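Local coordinates for actin-binding protein (Saccharomyces cerevisiae, PDB 1JO8) that binds actin filaments and regulates actin assembly by the ARP2/3 complex, the piece given being its SH3 domain, through which it interacts with several partner proteins, at residues A[1-7]-A[52-58]. Numbering follows the deposited sequence. Where two conformers were deposited one is given.
With SO4 (sulfate ion), chain C.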
loop_
_atom_site.group_PDB
_atom_site.type_symbol
_atom_site.label_atom_id
_atom_site.label_comp_id
_atom_site.label_asym_id
_atom_site.label_seq_id
_atom_site.Cartn_x
_atom_site.Cartn_y
_atom_site.Cartn_z
ATOM N N PRO A 1 0.616 6.555 9.543
ATOM C CA PRO A 1 -0.835 6.399 9.333
ATOM C C PRO A 1 -1.102 5.129 8.554
ATOM O O PRO A 1 -0.187 4.440 8.099
ATOM C CB PRO A 1 -1.179 7.642 8.493
ATOM C CG PRO A 1 -0.005 7.829 7.634
ATOM C CD PRO A 1 1.176 7.410 8.480
ATOM N N TRP A 2 -2.366 4.775 8.460
ATOM C CA TRP A 2 -2.844 3.717 7.583
ATOM C C TRP A 2 -3.741 4.312 6.496
ATOM O O TRP A 2 -4.183 5.447 6.577
ATOM C CB TRP A 2 -3.565 2.623 8.373
ATOM C CG TRP A 2 -4.778 3.061 9.168
ATOM C CD1 TRP A 2 -4.798 3.463 10.468
ATOM C CD2 TRP A 2 -6.133 3.077 8.729
ATOM N NE1 TRP A 2 -6.081 3.738 10.853
ATOM C CE2 TRP A 2 -6.925 3.495 9.813
ATOM C CE3 TRP A 2 -6.769 2.739 7.538
ATOM C CZ2 TRP A 2 -8.312 3.635 9.722
ATOM C CZ3 TRP A 2 -8.138 2.867 7.464
ATOM C CH2 TRP A 2 -8.889 3.313 8.548
ATOM N N ALA A 3 -3.991 3.516 5.475
ATOM C CA ALA A 3 -4.762 3.939 4.330
ATOM C C ALA A 3 -5.625 2.814 3.795
ATOM O O ALA A 3 -5.408 1.638 4.099
ATOM C CB ALA A 3 -3.806 4.409 3.231
ATOM N N THR A 4 -6.593 3.184 2.975
ATOM C CA THR A 4 -7.486 2.244 2.309
ATOM C C THR A 4 -7.194 2.289 0.815
ATOM O O THR A 4 -7.086 3.365 0.229
ATOM C CB THR A 4 -8.957 2.623 2.551
ATOM O OG1 THR A 4 -9.192 2.669 3.964
ATOM C CG2 THR A 4 -9.885 1.573 1.984
ATOM N N ALA A 5 -7.008 1.126 0.211
ATOM C CA ALA A 5 -6.776 1.062 -1.220
ATOM C C ALA A 5 -8.002 1.526 -1.979
ATOM O O ALA A 5 -9.130 1.080 -1.738
ATOM C CB ALA A 5 -6.452 -0.371 -1.615
ATOM N N GLU A 6 -7.773 2.428 -2.922
ATOM C CA GLU A 6 -8.853 2.912 -3.777
ATOM C C GLU A 6 -8.997 2.064 -5.032
ATOM O O GLU A 6 -10.082 2.024 -5.618
ATOM C CB GLU A 6 -8.548 4.336 -4.199
ATOM C CG GLU A 6 -8.643 5.353 -3.079
ATOM C CD GLU A 6 -10.070 5.805 -2.830
ATOM O OE1 GLU A 6 -10.907 5.702 -3.763
ATOM O OE2 GLU A 6 -10.352 6.289 -1.714
ATOM N N TYR A 7 -7.917 1.400 -5.446
ATOM C CA TYR A 7 -7.896 0.599 -6.667
ATOM C C TYR A 7 -7.037 -0.609 -6.379
ATOM O O TYR A 7 -6.139 -0.536 -5.540
ATOM C CB TYR A 7 -7.294 1.387 -7.848
ATOM C CG TYR A 7 -7.995 2.695 -8.109
ATOM C CD1 TYR A 7 -9.252 2.686 -8.672
ATOM C CD2 TYR A 7 -7.449 3.918 -7.733
ATOM C CE1 TYR A 7 -9.955 3.852 -8.920
ATOM C CE2 TYR A 7 -8.162 5.109 -7.957
ATOM C CZ TYR A 7 -9.418 5.043 -8.543
ATOM O OH TYR A 7 -10.143 6.199 -8.804
ATOM N N ASN A 52 -0.675 6.930 -5.209
ATOM C CA ASN A 52 -1.986 7.307 -5.701
ATOM C C ASN A 52 -3.010 6.156 -5.665
ATOM O O ASN A 52 -4.184 6.352 -5.943
ATOM C CB ASN A 52 -1.883 7.941 -7.123
ATOM C CG ASN A 52 -0.939 9.217 -7.167
ATOM O OD1 ASN A 52 -1.420 10.329 -7.196
ATOM N ND2 ASN A 52 0.388 9.020 -7.160
ATOM N N TYR A 53 -2.600 4.940 -5.312
ATOM C CA TYR A 53 -3.554 3.839 -5.214
ATOM C C TYR A 53 -4.303 3.800 -3.881
ATOM O O TYR A 53 -5.197 2.978 -3.735
ATOM C CB TYR A 53 -2.894 2.473 -5.473
ATOM C CG TYR A 53 -2.677 2.197 -6.926
ATOM C CD1 TYR A 53 -1.715 2.887 -7.658
ATOM C CD2 TYR A 53 -3.429 1.260 -7.582
ATOM C CE1 TYR A 53 -1.530 2.645 -9.001
ATOM C CE2 TYR A 53 -3.248 1.012 -8.923
ATOM C CZ TYR A 53 -2.299 1.712 -9.629
ATOM O OH TYR A 53 -2.146 1.458 -10.980
ATOM N N VAL A 54 -3.936 4.637 -2.918
ATOM C CA VAL A 54 -4.561 4.606 -1.594
ATOM C C VAL A 54 -5.008 5.986 -1.152
ATOM O O VAL A 54 -4.560 7.006 -1.673
ATOM C CB VAL A 54 -3.602 4.021 -0.501
ATOM C CG1 VAL A 54 -2.968 2.711 -0.956
ATOM C CG2 VAL A 54 -2.534 5.011 -0.139
ATOM N N SER A 55 -5.882 6.007 -0.162
ATOM C CA SER A 55 -6.337 7.218 0.489
ATOM C C SER A 55 -6.178 7.047 2.002
ATOM O O SER A 55 -6.631 6.049 2.524
ATOM C CB SER A 55 -7.793 7.443 0.134
ATOM O OG SER A 55 -8.312 8.498 0.892
ATOM N N LEU A 56 -5.520 7.967 2.705
ATOM C CA LEU A 56 -5.303 7.785 4.150
ATOM C C LEU A 56 -6.631 7.648 4.890
ATOM O O LEU A 56 -7.630 8.288 4.558
ATOM C CB LEU A 56 -4.476 8.906 4.757
ATOM C CG LEU A 56 -3.106 9.120 4.136
ATOM C CD1 LEU A 56 -2.319 10.092 5.009
ATOM C CD2 LEU A 56 -2.317 7.856 3.982
ATOM N N GLY A 57 -6.640 6.768 5.884
ATOM C CA GLY A 57 -7.823 6.559 6.712
ATOM C C GLY A 57 -8.935 5.823 5.999
ATOM O O GLY A 57 -8.713 5.197 4.945
ATOM N N ASN A 58 -10.133 5.889 6.593
ATOM C CA ASN A 58 -11.315 5.192 6.094
ATOM C C ASN A 58 -11.992 5.973 4.977
ATOM O O ASN A 58 -12.088 7.207 5.035
ATOM C CB ASN A 58 -12.301 4.880 7.250
ATOM C CG ASN A 58 -12.505 3.390 7.460
ATOM O OD1 ASN A 58 -12.444 2.589 6.534
ATOM N ND2 ASN A 58 -12.750 3.015 8.711
HETATM S S SO4 C . -7.355 11.135 -1.537
HETATM O O1 SO4 C . -8.056 10.482 -2.633
HETATM O O2 SO4 C . -8.139 11.019 -0.311
HETATM O O3 SO4 C . -6.073 10.477 -1.355
HETATM O O4 SO4 C . -7.135 12.556 -1.860
#
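The first and last strands of the SH3 barrel lie side by side here, Thr4 pairing with Ser55 at the centre of an antiparallel junction between strands 3-5 and 54-56. This hydrogen-bonded pair is closed by Thr4 N to Ser55 O and Ser55 N to Thr4 O, both 2.9 Å. The pairing continues past both strand ends: Gly57 N gives a nearly straight bond (171°) to Trp2 O, and Glu6 N reaches Tyr53 O at 2.8 Å, Tyr53 being the last residue of the 3-10 turn.

Beyond the last bridge, Gly57 has a positive phi of 72°, which glycine adopts easily, and its bare CA lies over one face of the Trp2 six-membered ring, a CH-pi contact 3.9 Å from the centroid. Trp2 CG sits between its backbone N and carbonyl carbon (chi1 60°), which turns the indole back over the chain end; Lys24 adds a cation-pi contact to it. Thr4 suits the neighbouring place because its OG1, lying beside its own backbone N, donates to Gly57 O at 2.8 Å, from outside the carbonyl plane.

Thr4 and Ser55 share one face of the sheet; on the opposite one, the small Ala5 and the branched Val54 both pack on Ile25 of strand 24-29. The buried Ala3 CB touches Val54 CG2 at 3.7 Å and also Leu56 CD2. On the face it shares with Thr4, partly exposed Ser55 turns OG anti to its backbone N, and OG donates to sulfate O2, the ion probably coming from the crystallisation liquor. At the far end Tyr7 CB touches Tyr53 CD2, and Tyr7 O lies at that ring's edge. Such pairing of the chain's two ends, directly after a 3-10 turn, is characteristic of the SH3 fold.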